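Local coordinates for protein intracellular protease/amidase (Salmonella enterica subsp. enterica serovar Typhimurium, PDB 4K2H) that binds zinc and, as a member of the DJ-1/PfpI family, may act as a peptidase, at residues A[45-48]-A[49-53]; A[89-92]-A[93-97]. The protein carries 1 engineered substitution. All coordinates share one frame; numbering follows the deposited sequence.

Contact 1: residues A[45-48]-A[49-53]; sequences VVSY and HDIPM. With ZN (zinc ion), chain O.
The side chains of Y48 and H49 run alongside each other at the tip of a beta hairpin, their rings overlapping obliquely with planes inclined at 37°. The ring centroids are 4.3 Å apart, and H49 NE2 sits over the rim of one tyrosine face. The nearest ring atoms are Y48 CD2 and H49 CE1, 3.5 Å apart. H49 ND1 binds zinc at 2.0 Å, while H49 NE2 donates to a water in the ring plane, so metal and water together fix how the imidazole is rotated.

What positions this pair is a type I turn from S47 to D50, closed by D50 N donating to S47 O at 2.9 Å. S47 OG, set between its backbone N and carbonyl carbon (chi1 81°), turns in toward I51 and accepts from I51 N at 3.0 Å. The same hydroxyl is hydrogen-bonded to E17 OE1, a carboxylate that binds the zinc through OE2, and so ties the hairpin to the metal site. S47 N in turn donates to I51 O. Beyond it V46 and P52 form a non-hydrogen-bonded pair, V46 CG2 against P52 CB at 4.0 Å, and V45 and M53 a hydrogen-bonded one.

E16 and E17 of the same chain and D25 of the second subunit complete the zinc site. The hairpin of strands 44-46 and 52-54 packs against F15 and helix 17-29, at the subunit interface.

Contact 2: residues A[89-92]-A[93-97]; sequences IAFV and ARHDA
F91 and H95, one helical turn apart, meet ring to ring on the buried side of helix 86-97. H95 CE1 lies over the centre of one phenyl face, 3.4 Å from F91 CZ. The two planes are inclined at 39° and the centroids are 4.3 Å apart, an oblique aromatic pair. F91 gets its ring there with CG opposite its own backbone N (chi1 -172°), which sends the phenyl along the helix side that H95 also occupies.

The guanidinium of R94 approaches the same phenyl from another direction. Its NH1 comes within 3.5 Å of F91 CD1, with the two planes nearly perpendicular at 84°. A bend at chi3 turns the arginine chain back toward F91, and its NH2 is held by the carbonyl of A65.

Among the hydrogen bonds, F91 O stands out because two donors of one residue grip it. H95 N gives the usual helical bond at 3.2 Å, and H95 ND1 adds a shorter one at 2.7 Å, the two arriving from opposite faces of the carbonyl plane. The oxygen lies close to the imidazole plane, so this second bond fixes the ring's rotation; H95 NE2, on the other side of the ring, accepts from the backbone N of F67. Backbone bonds from A93 N to I89 O, R94 N to A90 O and D96 N to V92 O continue the regular alpha-helical pattern.

D96 makes salt bridges to K120 and R122 and a hydrogen bond to N149. F91, V92 and H95 meanwhile pack on strands 6-11, 69-72 and 101-104, the helix-on-parallel-sheet layering of the alpha/beta DJ-1/PfpI fold.

In the fold
Contact 1 comes first along the chain and closes before contact 2 opens; their centres are 25 Å apart and their nearest atoms about 14 Å, so they do not touch. Both belong to the DJ-1/PfpI domain but to different parts of it. The 45-53 hairpin is a separate two-stranded antiparallel sheet standing at the subunit interface and carrying a zinc ligand. Residues 89-97 belong to a helix that covers the central five-stranded parallel sheet, away from the metal and from the partner chain. One contact thus serves metal binding and dimer assembly, whereas the other packs one side of a surface helix onto the sheet.

Contact 1: residues A[45-48]-A[49-53]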
ATOM      1  N   VAL A  45      -3.218  -5.062 -14.855  1.00 28.67           N
ATOM      2  CA  VAL A  45      -3.385  -3.609 -14.881  1.00 27.83           C
ATOM      3  C   VAL A  45      -2.163  -2.967 -14.263  1.00 27.90           C
ATOM      4  O   VAL A  45      -1.707  -3.390 -13.185  1.00 28.31           O
ATOM      5  CB  VAL A  45      -4.593  -3.178 -14.039  1.00 27.64           C
ATOM      6  CG1 VAL A  45      -4.874  -1.705 -14.248  1.00 28.84           C
ATOM      7  CG2 VAL A  45      -5.823  -4.001 -14.376  1.00 28.04           C
ATOM      8  N   VAL A  46      -1.655  -1.930 -14.902  1.00 26.80           N
ATOM      9  CA  VAL A  46      -0.473  -1.254 -14.396  1.00 26.85           C
ATOM     10  C   VAL A  46      -0.854   0.023 -13.611  1.00 26.08           C
ATOM     11  O   VAL A  46      -1.561   0.903 -14.124  1.00 25.79           O
ATOM     12  CB  VAL A  46       0.493  -0.948 -15.556  1.00 27.75           C
ATOM     13  CG1 VAL A  46       1.740  -0.221 -15.077  1.00 28.74           C
ATOM     14  CG2 VAL A  46       0.896  -2.242 -16.221  1.00 27.92           C
ATOM     15  N   SER A  47      -0.394   0.097 -12.367  1.00 24.46           N
ATOM     16  CA  SER A  47      -0.707   1.215 -11.473  1.00 24.49           C
ATOM     17  C   SER A  47       0.008   2.516 -11.847  1.00 26.11           C
ATOM     18  O   SER A  47       0.969   2.542 -12.670  1.00 25.29           O
ATOM     19  CB  SER A  47      -0.294   0.857 -10.032  1.00 23.54           C
ATOM     20  OG  SER A  47       1.126   1.057  -9.833  1.00 22.55           O
ATOM     21  N   TYR A  48      -0.413   3.591 -11.181  1.00 26.59           N
ATOM     22  CA  TYR A  48       0.206   4.924 -11.320  1.00 27.23           C
ATOM     23  C   TYR A  48       1.722   4.881 -11.189  1.00 27.60           C
ATOM     24  O   TYR A  48       2.426   5.463 -11.986  1.00 28.03           O
ATOM     25  CB  TYR A  48      -0.369   5.855 -10.244  1.00 27.74           C
ATOM     26  CG  TYR A  48       0.131   7.289 -10.211  1.00 28.57           C
ATOM     27  CD1 TYR A  48       0.594   7.952 -11.359  1.00 29.38           C
ATOM     28  CD2 TYR A  48       0.067   8.008  -9.017  1.00 28.80           C
ATOM     29  CE1 TYR A  48       1.013   9.279 -11.299  1.00 30.12           C
ATOM     30  CE2 TYR A  48       0.472   9.312  -8.936  1.00 29.23           C
ATOM     31  CZ  TYR A  48       0.953   9.942 -10.062  1.00 30.76           C
ATOM     32  OH  TYR A  48       1.352  11.242  -9.913  1.00 32.79           O
ATOM     33  N   HIS A  49       2.213   4.234 -10.140  1.00 28.70           N
ATOM     34  CA  HIS A  49       3.654   4.079  -9.923  1.00 28.82           C
ATOM     35  C   HIS A  49       4.224   2.770 -10.493  1.00 28.71           C
ATOM     36  O   HIS A  49       5.165   2.210  -9.957  1.00 28.74           O
ATOM     37  CB  HIS A  49       3.995   4.306  -8.446  1.00 28.08           C
ATOM     38  CG  HIS A  49       3.802   5.734  -8.028  1.00 29.48           C
ATOM     39  ND1 HIS A  49       2.853   6.127  -7.114  1.00 28.11           N
ATOM     40  CD2 HIS A  49       4.398   6.873  -8.460  1.00 29.89           C
ATOM     41  CE1 HIS A  49       2.855   7.440  -7.019  1.00 29.54           C
ATOM     42  NE2 HIS A  49       3.800   7.916  -7.804  1.00 29.58           N
ATOM     43  N   ASP A  50       3.664   2.340 -11.614  1.00 29.82           N
ATOM     44  CA  ASP A  50       4.195   1.289 -12.467  1.00 31.69           C
ATOM     45  C   ASP A  50       4.272  -0.097 -11.897  1.00 30.40           C
ATOM     46  O   ASP A  50       5.173  -0.837 -12.240  1.00 30.54           O
ATOM     47  CB  ASP A  50       5.581   1.660 -12.986  1.00 36.90           C
ATOM     48  CG  ASP A  50       5.537   2.794 -13.936  1.00 42.95           C
ATOM     49  OD1 ASP A  50       4.597   2.817 -14.776  1.00 49.33           O
ATOM     50  OD2 ASP A  50       6.443   3.661 -13.849  1.00 49.94           O
ATOM     51  N   ILE A  51       3.316  -0.488 -11.076  1.00 29.67           N
ATOM     52  CA  ILE A  51       3.296  -1.858 -10.613  1.00 30.12           C
ATOM     53  C   ILE A  51       2.220  -2.601 -11.347  1.00 27.36           C
ATOM     54  O   ILE A  51       1.087  -2.180 -11.321  1.00 25.36           O
ATOM     55  CB  ILE A  51       3.054  -1.972  -9.120  1.00 32.42           C
ATOM     56  CG1 ILE A  51       4.124  -1.172  -8.396  1.00 33.83           C
ATOM     57  CG2 ILE A  51       3.146  -3.451  -8.725  1.00 34.09           C
ATOM     58  CD1 ILE A  51       3.843  -1.028  -6.932  1.00 34.70           C
ATOM     59  N   PRO A  52       2.605  -3.672 -12.058  1.00 25.93           N
ATOM     60  CA  PRO A  52       1.570  -4.422 -12.719  1.00 25.05           C
ATOM     61  C   PRO A  52       1.006  -5.425 -11.755  1.00 24.74           C
ATOM     62  O   PRO A  52       1.766  -6.095 -11.042  1.00 24.35           O
ATOM     63  CB  PRO A  52       2.288  -5.134 -13.873  1.00 25.07           C
ATOM     64  CG  PRO A  52       3.681  -4.559 -13.913  1.00 25.86           C
ATOM     65  CD  PRO A  52       3.947  -4.043 -12.536  1.00 25.62           C
ATOM     66  N   MET A  53      -0.312  -5.520 -11.759  1.00 24.01           N
ATOM     67  CA  MET A  53      -1.041  -6.421 -10.883  1.00 25.37           C
ATOM     68  C   MET A  53      -2.117  -7.148 -11.637  1.00 24.79           C
ATOM     69  O   MET A  53      -2.793  -6.584 -12.481  1.00 26.70           O
ATOM     70  CB  MET A  53      -1.747  -5.673  -9.786  1.00 24.15           C
ATOM     71  CG  MET A  53      -0.826  -4.809  -9.017  1.00 25.16           C
ATOM     72  SD  MET A  53      -1.593  -4.164  -7.490  1.00 24.92           S
ATOM     73  CE  MET A  53      -0.227  -3.170  -6.978  1.00 25.17           C
TER
HETATM   74 ZN    ZN O 201       1.545   5.222  -5.875  1.00 30.82          ZN
HETATM   75  O   HOH W   1       4.464  10.585  -8.734  1.00 46.38           O

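Contact 2: residues A[89-92]-A[93-97]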
ATOM      1  N   ILE A  89     -19.428   3.559 -14.847  1.00 27.92           N
ATOM      2  CA  ILE A  89     -20.533   4.427 -14.470  1.00 27.82           C
ATOM      3  C   ILE A  89     -21.762   3.549 -14.160  1.00 28.66           C
ATOM      4  O   ILE A  89     -22.392   3.732 -13.122  1.00 28.51           O
ATOM      5  CB  ILE A  89     -20.856   5.453 -15.559  1.00 27.88           C
ATOM      6  CG1 ILE A  89     -19.617   6.310 -15.938  1.00 28.09           C
ATOM      7  CG2 ILE A  89     -22.050   6.295 -15.158  1.00 28.60           C
ATOM      8  CD1 ILE A  89     -18.653   6.702 -14.835  1.00 28.31           C
ATOM      9  N   ALA A  90     -22.066   2.569 -15.015  1.00 28.45           N
ATOM     10  CA  ALA A  90     -23.214   1.676 -14.756  1.00 29.51           C
ATOM     11  C   ALA A  90     -23.079   0.869 -13.475  1.00 29.81           C
ATOM     12  O   ALA A  90     -24.080   0.641 -12.783  1.00 29.54           O
ATOM     13  CB  ALA A  90     -23.465   0.715 -15.916  1.00 29.13           C
ATOM     14  N   PHE A  91     -21.869   0.372 -13.208  1.00 29.45           N
ATOM     15  CA  PHE A  91     -21.614  -0.449 -12.029  1.00 29.43           C
ATOM     16  C   PHE A  91     -21.792   0.367 -10.758  1.00 29.82           C
ATOM     17  O   PHE A  91     -22.446  -0.067  -9.808  1.00 30.39           O
ATOM     18  CB  PHE A  91     -20.186  -0.969 -12.095  1.00 28.54           C
ATOM     19  CG  PHE A  91     -19.825  -1.981 -11.045  1.00 27.88           C
ATOM     20  CD1 PHE A  91     -20.088  -3.334 -11.241  1.00 28.36           C
ATOM     21  CD2 PHE A  91     -19.130  -1.606  -9.917  1.00 28.23           C
ATOM     22  CE1 PHE A  91     -19.677  -4.299 -10.325  1.00 27.94           C
ATOM     23  CE2 PHE A  91     -18.743  -2.558  -8.970  1.00 28.71           C
ATOM     24  CZ  PHE A  91     -19.003  -3.914  -9.190  1.00 28.37           C
ATOM     25  N   VAL A  92     -21.201   1.545 -10.744  1.00 29.59           N
ATOM     26  CA  VAL A  92     -21.363   2.460  -9.619  1.00 30.63           C
ATOM     27  C   VAL A  92     -22.816   2.930  -9.460  1.00 32.27           C
ATOM     28  O   VAL A  92     -23.309   3.061  -8.332  1.00 31.64           O
ATOM     29  CB  VAL A  92     -20.441   3.668  -9.788  1.00 31.38           C
ATOM     30  CG1 VAL A  92     -20.757   4.763  -8.795  1.00 31.22           C
ATOM     31  CG2 VAL A  92     -18.986   3.218  -9.661  1.00 31.76           C
ATOM     32  N   ALA A  93     -23.509   3.206 -10.561  1.00 32.53           N
ATOM     33  CA  ALA A  93     -24.841   3.801 -10.435  1.00 34.32           C
ATOM     34  C   ALA A  93     -25.783   2.776  -9.817  1.00 35.63           C
ATOM     35  O   ALA A  93     -26.547   3.092  -8.905  1.00 35.83           O
ATOM     36  CB  ALA A  93     -25.363   4.292 -11.774  1.00 35.23           C
ATOM     37  N   ARG A  94     -25.665   1.536 -10.286  1.00 35.00           N
ATOM     38  CA  ARG A  94     -26.490   0.458  -9.819  1.00 35.00           C
ATOM     39  C   ARG A  94     -26.290   0.201  -8.322  1.00 34.80           C
ATOM     40  O   ARG A  94     -27.258   0.044  -7.575  1.00 35.96           O
ATOM     41  CB  ARG A  94     -26.175  -0.789 -10.642  1.00 35.31           C
ATOM     42  CG  ARG A  94     -26.938  -2.038 -10.240  1.00 36.75           C
ATOM     43  CD  ARG A  94     -26.752  -3.143 -11.275  1.00 38.50           C
ATOM     44  NE  ARG A  94     -25.347  -3.488 -11.504  1.00 37.81           N
ATOM     45  CZ  ARG A  94     -24.634  -4.326 -10.759  1.00 38.01           C
ATOM     46  NH1 ARG A  94     -23.361  -4.580 -11.081  1.00 39.93           N
ATOM     47  NH2 ARG A  94     -25.165  -4.927  -9.703  1.00 38.10           N
ATOM     48  N   HIS A  95     -25.036   0.125  -7.896  1.00 33.71           N
ATOM     49  CA  HIS A  95     -24.728  -0.083  -6.493  1.00 32.37           C
ATOM     50  C   HIS A  95     -25.233   1.092  -5.665  1.00 33.74           C
ATOM     51  O   HIS A  95     -25.742   0.904  -4.561  1.00 34.50           O
ATOM     52  CB  HIS A  95     -23.220  -0.288  -6.258  1.00 30.36           C
ATOM     53  CG  HIS A  95     -22.736  -1.652  -6.625  1.00 29.14           C
ATOM     54  ND1 HIS A  95     -22.548  -2.038  -7.927  1.00 31.29           N
ATOM     55  CD2 HIS A  95     -22.441  -2.733  -5.873  1.00 29.57           C
ATOM     56  CE1 HIS A  95     -22.140  -3.294  -7.972  1.00 29.89           C
ATOM     57  NE2 HIS A  95     -22.077  -3.741  -6.734  1.00 29.82           N
ATOM     58  N   ASP A  96     -25.082   2.294  -6.186  1.00 34.00           N
ATOM     59  CA  ASP A  96     -25.507   3.457  -5.464  1.00 36.55           C
ATOM     60  C   ASP A  96     -27.023   3.383  -5.237  1.00 38.28           C
ATOM     61  O   ASP A  96     -27.486   3.592  -4.116  1.00 38.83           O
ATOM     62  CB  ASP A  96     -25.122   4.734  -6.198  1.00 37.13           C
ATOM     63  CG  ASP A  96     -25.043   5.937  -5.280  1.00 40.28           C
ATOM     64  OD1 ASP A  96     -25.385   5.850  -4.068  1.00 40.63           O
ATOM     65  OD2 ASP A  96     -24.623   6.989  -5.787  1.00 41.43           O
ATOM     66  N   ALA A  97     -27.769   3.020  -6.272  1.00 37.58           N
ATOM     67  CA  ALA A  97     -29.229   3.052  -6.201  1.00 40.17           C
ATOM     68  C   ALA A  97     -29.754   1.933  -5.293  1.00 42.36           C
ATOM     69  O   ALA A  97     -30.870   2.021  -4.793  1.00 45.02           O
ATOM     70  CB  ALA A  97     -29.833   2.937  -7.596  1.00 39.49           C
TER